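Local coordinates for mandelate racemase / muconate lactonizing enzyme family protein (Agrobacterium tumefaciens, PDB 4DXK) that probably acts as a lyase or racemase of the enolase superfamily, within its mandelate racemase subgroup, on a substrate that is not established, at residues A[16-21]-A[39-44]; A[90-95]-A[296-301]; A[54-59]-A[65-70]. One frame throughout, in Å; residues are numbered along the deposited sequence.

Contact 1 (A[16-21]-A[39-44]); sequences NLLWVL and ETVETY
In the alpha+beta N-terminal domain, helix 38-53 lies against the antiparallel sheet, and Leu18 of strand 17-24 is the side chain that reaches up to meet Val41 and Glu42 on the helix. Strand and helix pass close here, with Leu18 CA 7.2 Å from Glu42 CA. The isobutyl group stands well off the sheet because CG is anti to the backbone N (chi1 179°), and both of its methyls meet the helix. Leu18 CD2 presses on the Val41 methyl CG1 at 3.5 Å, tighter than usual for two carbons, and also lies 3.6 Å from the backbone nitrogen Glu42 N. Leu18 CD1 rests on the Glu42 side chain, 4.0 Å from Glu42 CB. The Glu42 side chain crosses Leu18 at about a right angle, offering its first methylene to the leucine while its extended chain runs on past it. The buried carboxylate at its far end is paired within the sheet: OE1 forms a salt bridge with Arg10 and OE2 a hydrogen bond with Thr8, both on strand 3-11. Glu42 therefore combines an apolar contact to one strand with a polar tie to the next. Val41 also touches Arg82 of helix 79-99, so this valine touches both the sheet and that helix. Elsewhere on helix 38-53, Thr40 and Thr43 hydrogen-bond Glu47 and Thr43 of the second subunit, which places this helix between its own sheet and a neighbouring copy. Such helix-on-sheet packing is typical of the N-terminal capping domain of the enolase superfamily.

Contact 2 (A[90-95]-A[296-301]); sequences ALWDIF and GGLSEA
Trp92 and the pair Leu298 and Ser299 make a buried helix-to-helix contact between domains: helix 79-99 of the N-terminal capping domain meets the first turn of helix 297-310, which follows strand 287-290 in the C-terminal barrel. The indole is used in two ways at once. With chi1 at -78°, Trp92 CG lies beside its own backbone N, and the ring is carried out toward the barrel helix. Over one face of its five-membered ring lies Leu298 CB, 3.9 Å from the ring centroid and 26° off the normal, a CH-pi contact. The nearest ring atom is Trp92 CD1, 3.6 Å from Leu298 CB, and Leu298 CD1 reaches back to Trp92 CB at 3.8 Å, so the leucine covers the pyrrole end and the root of the side chain together. At the ring edge the N-H is spent on a polar partner, Ser299 OG. That hydroxyl also hydrogen-bonds Asp88 OD1, one turn before Trp92 on the same helix, so a serine of the barrel is held between an indole and a carboxylate of the cap. Having accepted from the indole, the hydroxyl probably gives its own proton to Asp88. A second cross-domain bond, Gly296 N to Ser85 OG, lies close by. Ile61 touches both Trp92 and Ser299, while Ile103 touches both Trp92 and Leu298, adding apolar neighbours to the indole. Trp92 NE1 points almost straight at Ser299 OG, 3.1 Å away with an N-H...O angle of 164°, and the oxygen lies in the ring plane.

Contact 3 (A[54-59]-A[65-70]); sequences IGRDPL and AQDLVG
Charge comes first here: Arg56, in the loop after helix 38-53, forms a salt bridge with Asp67 near the end of helix 61-68. The guanidinium presents its outer end, and both terminal nitrogens converge on one oxygen, with Arg56 NH2 at 2.9 Å and Arg56 NH1 at 3.0 Å from Asp67 OD2. That oxygen lies in the guanidinium plane, but the two flat groups are turned 71° apart, so this is a forked grip on a single atom and not a side-by-side pairing of both oxygens. NH2 arrives nearly along the C-O axis of OD2, whereas NH1 comes from its anti side and 31° out of the carboxylate plane. Bends at chi2 (-80°) and chi3 fold the arginine chain and bring its end round to the helix, where it also rests on Leu63 and Leu64. The other oxygen, Asp67 OD1, pairs with Arg184 of the second subunit, so the carboxylate stands between two positive charges, which would be expected to keep it ionised. Hydrogen bonding within the loop is the second element. Asp57 OD1 accepts from Leu59 N at 3.0 Å in an Asx turn, with the N-H approaching from above the carboxylate plane. Apolar packing supplies the third, through Pro58, which sits on Ile3. Gly55 and Arg56 are tied by backbone hydrogen bonds to Ile3 of strand 3-11, and Leu59 touches Phe95, so the loop runs from the first residues of strand 3-11 to helix 79-99, with helix 61-68 clasped across it by the salt bridge.

Helix 79-99 joins all three sites. Ala90 CB of contact 2 lies 4.0 Å from Val20 O of contact 1, and Leu91 CD2 of contact 2 packs 3.8 Å from Pro58 CB of contact 3. Centre to centre, contacts 2 and 3 are about 11 Å apart, while contact 1 is about 16 Å from contact 2 and 17 Å from contact 3. Asn84 on that helix links contacts 1 and 3, hydrogen-bonding Tyr44 OH and, weakly, Leu68 O. Contacts 1 and 3 also border the second subunit. The sodium ligands Glu216, Glu242 and Glu268 belong to none of these segments; contact 2 joins the capping domain to the barrel that carries them.

Contact 1 (A[16-21]-A[39-44])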
loop_
_atom_site.group_PDB
_atom_site.type_symbol
_atom_site.label_atom_id
_atom_site.label_comp_id
_atom_site.label_asym_id
_atom_site.label_seq_id
_atom_site.Cartn_x
_atom_site.Cartn_y
_atom_site.Cartn_z
ATOM N N ASN A 16 44.148 10.778 -7.064
ATOM C CA ASN A 16 42.834 10.137 -7.154
ATOM C C ASN A 16 42.554 9.446 -8.481
ATOM O O ASN A 16 41.613 8.659 -8.581
ATOM C CB ASN A 16 41.714 11.130 -6.855
ATOM C CG ASN A 16 41.625 11.477 -5.387
ATOM O OD1 ASN A 16 41.784 10.613 -4.528
ATOM N ND2 ASN A 16 41.368 12.742 -5.091
ATOM N N LEU A 17 43.369 9.729 -9.494
ATOM C CA LEU A 17 43.091 9.232 -10.834
ATOM C C LEU A 17 43.724 7.880 -11.137
ATOM O O LEU A 17 44.861 7.604 -10.738
ATOM C CB LEU A 17 43.547 10.255 -11.879
ATOM C CG LEU A 17 42.520 11.357 -12.138
ATOM C CD1 LEU A 17 43.148 12.557 -12.829
ATOM C CD2 LEU A 17 41.364 10.828 -12.966
ATOM N N LEU A 18 42.994 7.047 -11.868
ATOM C CA LEU A 18 43.533 5.805 -12.389
ATOM C C LEU A 18 43.112 5.659 -13.837
ATOM O O LEU A 18 41.926 5.810 -14.152
ATOM C CB LEU A 18 43.004 4.605 -11.595
ATOM C CG LEU A 18 43.502 3.244 -12.093
ATOM C CD1 LEU A 18 45.003 3.121 -11.890
ATOM C CD2 LEU A 18 42.790 2.087 -11.427
ATOM N N TRP A 19 44.067 5.358 -14.715
ATOM C CA TRP A 19 43.749 4.962 -16.086
ATOM C C TRP A 19 43.965 3.472 -16.264
ATOM O O TRP A 19 44.901 2.883 -15.699
ATOM C CB TRP A 19 44.549 5.774 -17.116
ATOM C CG TRP A 19 44.169 7.199 -17.034
ATOM C CD1 TRP A 19 43.096 7.794 -17.633
ATOM C CD2 TRP A 19 44.789 8.205 -16.228
ATOM N NE1 TRP A 19 43.037 9.122 -17.286
ATOM C CE2 TRP A 19 44.059 9.397 -16.412
ATOM C CE3 TRP A 19 45.898 8.217 -15.374
ATOM C CZ2 TRP A 19 44.403 10.593 -15.773
ATOM C CZ3 TRP A 19 46.236 9.402 -14.743
ATOM C CH2 TRP A 19 45.495 10.572 -14.948
ATOM N N VAL A 20 43.075 2.861 -17.036
ATOM C CA VAL A 20 43.174 1.453 -17.383
ATOM C C VAL A 20 43.241 1.376 -18.895
ATOM O O VAL A 20 42.356 1.892 -19.593
ATOM C CB VAL A 20 41.946 0.673 -16.869
ATOM C CG1 VAL A 20 41.974 -0.780 -17.352
ATOM C CG2 VAL A 20 41.868 0.733 -15.355
ATOM N N LEU A 21 44.290 0.747 -19.406
ATOM C CA LEU A 21 44.487 0.604 -20.847
ATOM C C LEU A 21 44.391 -0.865 -21.214
ATOM O O LEU A 21 45.082 -1.714 -20.637
ATOM C CB LEU A 21 45.826 1.192 -21.296
ATOM C CG LEU A 21 45.898 2.721 -21.337
ATOM C CD1 LEU A 21 46.070 3.312 -19.951
ATOM C CD2 LEU A 21 47.011 3.189 -22.258
ATOM N N GLU A 39 45.175 3.432 -5.963
ATOM C CA GLU A 39 46.039 2.279 -5.704
ATOM C C GLU A 39 45.238 0.998 -5.471
ATOM O O GLU A 39 45.596 -0.079 -5.962
ATOM C CB GLU A 39 46.958 2.526 -4.509
ATOM C CG GLU A 39 47.947 3.660 -4.694
ATOM C CD GLU A 39 48.750 3.932 -3.430
ATOM O OE1 GLU A 39 48.521 3.239 -2.414
ATOM O OE2 GLU A 39 49.599 4.844 -3.454
ATOM N N THR A 40 44.160 1.123 -4.705
ATOM C CA THR A 40 43.303 -0.014 -4.409
ATOM C C THR A 40 42.671 -0.574 -5.683
ATOM O O THR A 40 42.679 -1.788 -5.923
ATOM C CB THR A 40 42.231 0.375 -3.388
ATOM O OG1 THR A 40 42.885 0.738 -2.167
ATOM C CG2 THR A 40 41.283 -0.781 -3.116
ATOM N N VAL A 41 42.108 0.306 -6.500
ATOM C CA VAL A 41 41.488 -0.121 -7.743
ATOM C C VAL A 41 42.526 -0.742 -8.677
ATOM O O VAL A 41 42.269 -1.759 -9.315
ATOM C CB VAL A 41 40.754 1.039 -8.429
ATOM C CG1 VAL A 41 40.156 0.581 -9.738
ATOM C CG2 VAL A 41 39.667 1.582 -7.511
ATOM N N GLU A 42 43.720 -0.165 -8.714
ATOM C CA GLU A 42 44.794 -0.732 -9.520
ATOM C C GLU A 42 45.105 -2.167 -9.103
ATOM O O GLU A 42 45.252 -3.055 -9.951
ATOM C CB GLU A 42 46.053 0.122 -9.441
ATOM C CG GLU A 42 47.264 -0.510 -10.122
ATOM C CD GLU A 42 48.426 0.436 -10.170
ATOM O OE1 GLU A 42 48.861 0.904 -9.094
ATOM O OE2 GLU A 42 48.895 0.720 -11.290
ATOM N N THR A 43 45.219 -2.402 -7.798
ATOM C CA THR A 43 45.492 -3.754 -7.326
ATOM C C THR A 43 44.398 -4.707 -7.803
ATOM O O THR A 43 44.671 -5.825 -8.247
ATOM C CB THR A 43 45.599 -3.799 -5.796
ATOM O OG1 THR A 43 46.684 -2.967 -5.379
ATOM C CG2 THR A 43 45.853 -5.218 -5.311
ATOM N N TYR A 44 43.152 -4.257 -7.712
ATOM C CA TYR A 44 42.008 -5.051 -8.145
ATOM C C TYR A 44 42.048 -5.370 -9.642
ATOM O O TYR A 44 41.744 -6.495 -10.056
ATOM C CB TYR A 44 40.704 -4.328 -7.791
ATOM C CG TYR A 44 39.479 -4.926 -8.450
ATOM C CD1 TYR A 44 38.848 -6.043 -7.912
ATOM C CD2 TYR A 44 38.970 -4.392 -9.622
ATOM C CE1 TYR A 44 37.742 -6.596 -8.520
ATOM C CE2 TYR A 44 37.857 -4.943 -10.243
ATOM C CZ TYR A 44 37.247 -6.047 -9.681
ATOM O OH TYR A 44 36.131 -6.605 -10.259
#

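Contact 2 (A[90-95]-A[296-301])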
loop_
_atom_site.group_PDB
_atom_site.type_symbol
_atom_site.label_atom_id
_atom_site.label_comp_id
_atom_site.label_asym_id
_atom_site.label_seq_id
_atom_site.Cartn_x
_atom_site.Cartn_y
_atom_site.Cartn_z
ATOM N N ALA A 90 37.068 1.433 -21.441
ATOM C CA ALA A 90 38.112 1.055 -22.389
ATOM C C ALA A 90 37.568 0.131 -23.483
ATOM O O ALA A 90 37.967 0.241 -24.645
ATOM C CB ALA A 90 39.265 0.395 -21.664
ATOM N N LEU A 91 36.648 -0.767 -23.131
ATOM C CA LEU A 91 36.042 -1.627 -24.149
ATOM C C LEU A 91 35.236 -0.830 -25.164
ATOM O O LEU A 91 35.282 -1.108 -26.359
ATOM C CB LEU A 91 35.152 -2.711 -23.537
ATOM C CG LEU A 91 35.827 -3.716 -22.608
ATOM C CD1 LEU A 91 34.797 -4.741 -22.156
ATOM C CD2 LEU A 91 37.026 -4.384 -23.277
ATOM N N TRP A 92 34.495 0.171 -24.693
ATOM C CA TRP A 92 33.744 1.007 -25.623
ATOM C C TRP A 92 34.681 1.785 -26.563
ATOM O O TRP A 92 34.381 1.971 -27.741
ATOM C CB TRP A 92 32.777 1.924 -24.856
ATOM C CG TRP A 92 31.551 1.191 -24.415
ATOM C CD1 TRP A 92 31.327 0.613 -23.199
ATOM C CD2 TRP A 92 30.405 0.911 -25.215
ATOM N NE1 TRP A 92 30.096 0.005 -23.191
ATOM C CE2 TRP A 92 29.516 0.165 -24.422
ATOM C CE3 TRP A 92 30.047 1.211 -26.535
ATOM C CZ2 TRP A 92 28.288 -0.282 -24.904
ATOM C CZ3 TRP A 92 28.830 0.766 -27.011
ATOM C CH2 TRP A 92 27.959 0.032 -26.195
ATOM N N ASP A 93 35.816 2.234 -26.033
ATOM C CA ASP A 93 36.843 2.892 -26.843
ATOM C C ASP A 93 37.377 1.931 -27.920
ATOM O O ASP A 93 37.464 2.307 -29.086
ATOM C CB ASP A 93 37.958 3.377 -25.913
ATOM C CG ASP A 93 38.927 4.339 -26.576
ATOM O OD1 ASP A 93 38.524 5.156 -27.443
ATOM O OD2 ASP A 93 40.115 4.266 -26.188
ATOM N N ILE A 94 37.696 0.691 -27.544
ATOM C CA ILE A 94 38.120 -0.314 -28.526
ATOM C C ILE A 94 37.051 -0.540 -29.595
ATOM O O ILE A 94 37.359 -0.581 -30.779
ATOM C CB ILE A 94 38.451 -1.660 -27.841
ATOM C CG1 ILE A 94 39.769 -1.556 -27.081
ATOM C CG2 ILE A 94 38.509 -2.808 -28.847
ATOM C CD1 ILE A 94 39.969 -2.649 -26.066
ATOM N N PHE A 95 35.798 -0.695 -29.175
ATOM C CA PHE A 95 34.698 -0.967 -30.094
ATOM C C PHE A 95 34.572 0.197 -31.094
ATOM O O PHE A 95 34.429 -0.024 -32.301
ATOM C CB PHE A 95 33.432 -1.175 -29.247
ATOM C CG PHE A 95 32.183 -1.585 -30.011
ATOM C CD1 PHE A 95 32.225 -2.092 -31.298
ATOM C CD2 PHE A 95 30.948 -1.468 -29.382
ATOM C CE1 PHE A 95 31.043 -2.460 -31.947
ATOM C CE2 PHE A 95 29.776 -1.827 -30.029
ATOM C CZ PHE A 95 29.830 -2.328 -31.304
ATOM N N GLY A 296 29.353 1.095 -12.958
ATOM C CA GLY A 296 29.367 -0.067 -13.837
ATOM C C GLY A 296 29.667 0.250 -15.297
ATOM O O GLY A 296 29.401 -0.568 -16.185
ATOM N N GLY A 297 30.181 1.440 -15.566
ATOM C CA GLY A 297 30.648 1.779 -16.900
ATOM C C GLY A 297 29.572 2.368 -17.782
ATOM O O GLY A 297 28.431 2.591 -17.357
ATOM N N LEU A 298 29.936 2.609 -19.033
ATOM C CA LEU A 298 28.952 3.003 -20.029
ATOM C C LEU A 298 27.891 1.919 -20.185
ATOM O O LEU A 298 26.741 2.219 -20.493
ATOM C CB LEU A 298 29.625 3.275 -21.377
ATOM C CG LEU A 298 30.344 4.617 -21.487
ATOM C CD1 LEU A 298 31.304 4.640 -22.673
ATOM C CD2 LEU A 298 29.352 5.763 -21.593
ATOM N N SER A 299 28.263 0.658 -19.973
ATOM C CA SER A 299 27.314 -0.447 -20.106
ATOM C C SER A 299 26.147 -0.330 -19.122
ATOM O O SER A 299 24.982 -0.408 -19.523
ATOM C CB SER A 299 28.022 -1.795 -19.977
ATOM O OG SER A 299 28.872 -1.981 -21.107
ATOM N N GLU A 300 26.425 -0.133 -17.835
ATOM C CA GLU A 300 25.321 0.080 -16.902
ATOM C C GLU A 300 24.686 1.441 -17.117
ATOM O O GLU A 300 23.455 1.550 -17.081
ATOM C CB GLU A 300 25.745 -0.087 -15.435
ATOM C CG GLU A 300 26.002 -1.537 -15.053
ATOM C CD GLU A 300 24.779 -2.433 -15.251
ATOM O OE1 GLU A 300 23.682 -2.101 -14.755
ATOM O OE2 GLU A 300 24.921 -3.499 -15.889
ATOM N N ALA A 301 25.490 2.477 -17.363
ATOM C CA ALA A 301 24.969 3.833 -17.469
ATOM C C ALA A 301 23.951 3.987 -18.584
ATOM O O ALA A 301 22.938 4.668 -18.415
ATOM C CB ALA A 301 26.094 4.827 -17.632
#

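Contact 3 (A[54-59]-A[65-70])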
loop_
_atom_site.group_PDB
_atom_site.type_symbol
_atom_site.label_atom_id
_atom_site.label_comp_id
_atom_site.label_asym_id
_atom_site.label_seq_id
_atom_site.Cartn_x
_atom_site.Cartn_y
_atom_site.Cartn_z
ATOM N N ILE A 54 42.288 -11.542 -19.944
ATOM C CA ILE A 54 43.358 -11.790 -20.907
ATOM C C ILE A 54 42.954 -12.974 -21.775
ATOM O O ILE A 54 42.560 -14.026 -21.257
ATOM C CB ILE A 54 44.712 -12.092 -20.230
ATOM C CG1 ILE A 54 45.166 -10.911 -19.375
ATOM C CG2 ILE A 54 45.777 -12.455 -21.275
ATOM C CD1 ILE A 54 45.425 -9.656 -20.161
ATOM N N GLY A 55 43.039 -12.793 -23.091
ATOM C CA GLY A 55 42.664 -13.834 -24.029
ATOM C C GLY A 55 41.224 -13.734 -24.508
ATOM O O GLY A 55 40.834 -14.448 -25.432
ATOM N N ARG A 56 40.431 -12.857 -23.890
ATOM C CA ARG A 56 39.010 -12.725 -24.229
ATOM C C ARG A 56 38.769 -11.728 -25.361
ATOM O O ARG A 56 39.561 -10.805 -25.577
ATOM C CB ARG A 56 38.215 -12.292 -22.999
ATOM C CG ARG A 56 38.185 -13.322 -21.874
ATOM C CD ARG A 56 37.155 -14.407 -22.156
ATOM N NE ARG A 56 35.836 -13.810 -22.361
ATOM C CZ ARG A 56 34.915 -13.644 -21.416
ATOM N NH1 ARG A 56 35.126 -14.067 -20.172
ATOM N NH2 ARG A 56 33.760 -13.063 -21.719
ATOM N N ASP A 57 37.644 -11.898 -26.048
ATOM C CA ASP A 57 37.230 -11.006 -27.122
ATOM C C ASP A 57 36.639 -9.738 -26.495
ATOM O O ASP A 57 35.603 -9.797 -25.831
ATOM C CB ASP A 57 36.182 -11.743 -27.961
ATOM C CG ASP A 57 35.696 -10.950 -29.152
ATOM O OD1 ASP A 57 35.948 -9.731 -29.238
ATOM O OD2 ASP A 57 35.038 -11.576 -30.016
ATOM N N PRO A 58 37.286 -8.575 -26.697
ATOM C CA PRO A 58 36.811 -7.347 -26.048
ATOM C C PRO A 58 35.476 -6.853 -26.599
ATOM O O PRO A 58 34.845 -6.025 -25.942
ATOM C CB PRO A 58 37.919 -6.341 -26.379
ATOM C CG PRO A 58 38.448 -6.829 -27.721
ATOM C CD PRO A 58 38.436 -8.328 -27.590
ATOM N N LEU A 59 35.065 -7.325 -27.775
ATOM C CA LEU A 59 33.816 -6.855 -28.374
ATOM C C LEU A 59 32.565 -7.435 -27.710
ATOM O O LEU A 59 31.457 -6.949 -27.957
ATOM C CB LEU A 59 33.778 -7.141 -29.879
ATOM C CG LEU A 59 34.833 -6.463 -30.750
ATOM C CD1 LEU A 59 34.600 -6.788 -32.226
ATOM C CD2 LEU A 59 34.832 -4.969 -30.515
ATOM N N ALA A 65 30.933 -7.401 -19.021
ATOM C CA ALA A 65 30.382 -6.699 -17.866
ATOM C C ALA A 65 29.751 -7.705 -16.897
ATOM O O ALA A 65 29.988 -7.657 -15.686
ATOM C CB ALA A 65 29.359 -5.663 -18.301
ATOM N N GLN A 66 28.974 -8.637 -17.434
ATOM C CA GLN A 66 28.360 -9.681 -16.624
ATOM C C GLN A 66 29.423 -10.522 -15.923
ATOM O O GLN A 66 29.294 -10.840 -14.729
ATOM C CB GLN A 66 27.500 -10.561 -17.529
ATOM C CG GLN A 66 26.583 -11.569 -16.840
ATOM C CD GLN A 66 25.816 -12.396 -17.864
ATOM O OE1 GLN A 66 26.029 -12.253 -19.071
ATOM N NE2 GLN A 66 24.930 -13.261 -17.391
ATOM N N ASP A 67 30.478 -10.878 -16.649
ATOM C CA ASP A 67 31.514 -11.760 -16.121
ATOM C C ASP A 67 32.336 -11.135 -14.993
ATOM O O ASP A 67 33.006 -11.859 -14.247
ATOM C CB ASP A 67 32.449 -12.239 -17.242
ATOM C CG ASP A 67 31.800 -13.257 -18.163
ATOM O OD1 ASP A 67 30.760 -13.822 -17.785
ATOM O OD2 ASP A 67 32.355 -13.499 -19.258
ATOM N N LEU A 68 32.307 -9.807 -14.871
ATOM C CA LEU A 68 33.079 -9.126 -13.829
ATOM C C LEU A 68 32.252 -8.757 -12.595
ATOM O O LEU A 68 32.808 -8.261 -11.617
ATOM C CB LEU A 68 33.800 -7.894 -14.390
ATOM C CG LEU A 68 34.887 -8.198 -15.426
ATOM C CD1 LEU A 68 35.511 -6.899 -15.909
ATOM C CD2 LEU A 68 35.957 -9.127 -14.852
ATOM N N VAL A 69 30.940 -8.976 -12.632
ATOM C CA VAL A 69 30.127 -8.733 -11.442
ATOM C C VAL A 69 30.599 -9.648 -10.313
ATOM O O VAL A 69 30.721 -10.855 -10.491
ATOM C CB VAL A 69 28.633 -8.958 -11.709
ATOM C CG1 VAL A 69 27.846 -8.850 -10.415
ATOM C CG2 VAL A 69 28.098 -7.955 -12.747
ATOM N N GLY A 70 30.879 -9.068 -9.154
ATOM C CA GLY A 70 31.426 -9.835 -8.052
ATOM C C GLY A 70 30.382 -10.550 -7.226
ATOM O O GLY A 70 29.235 -10.121 -7.137
#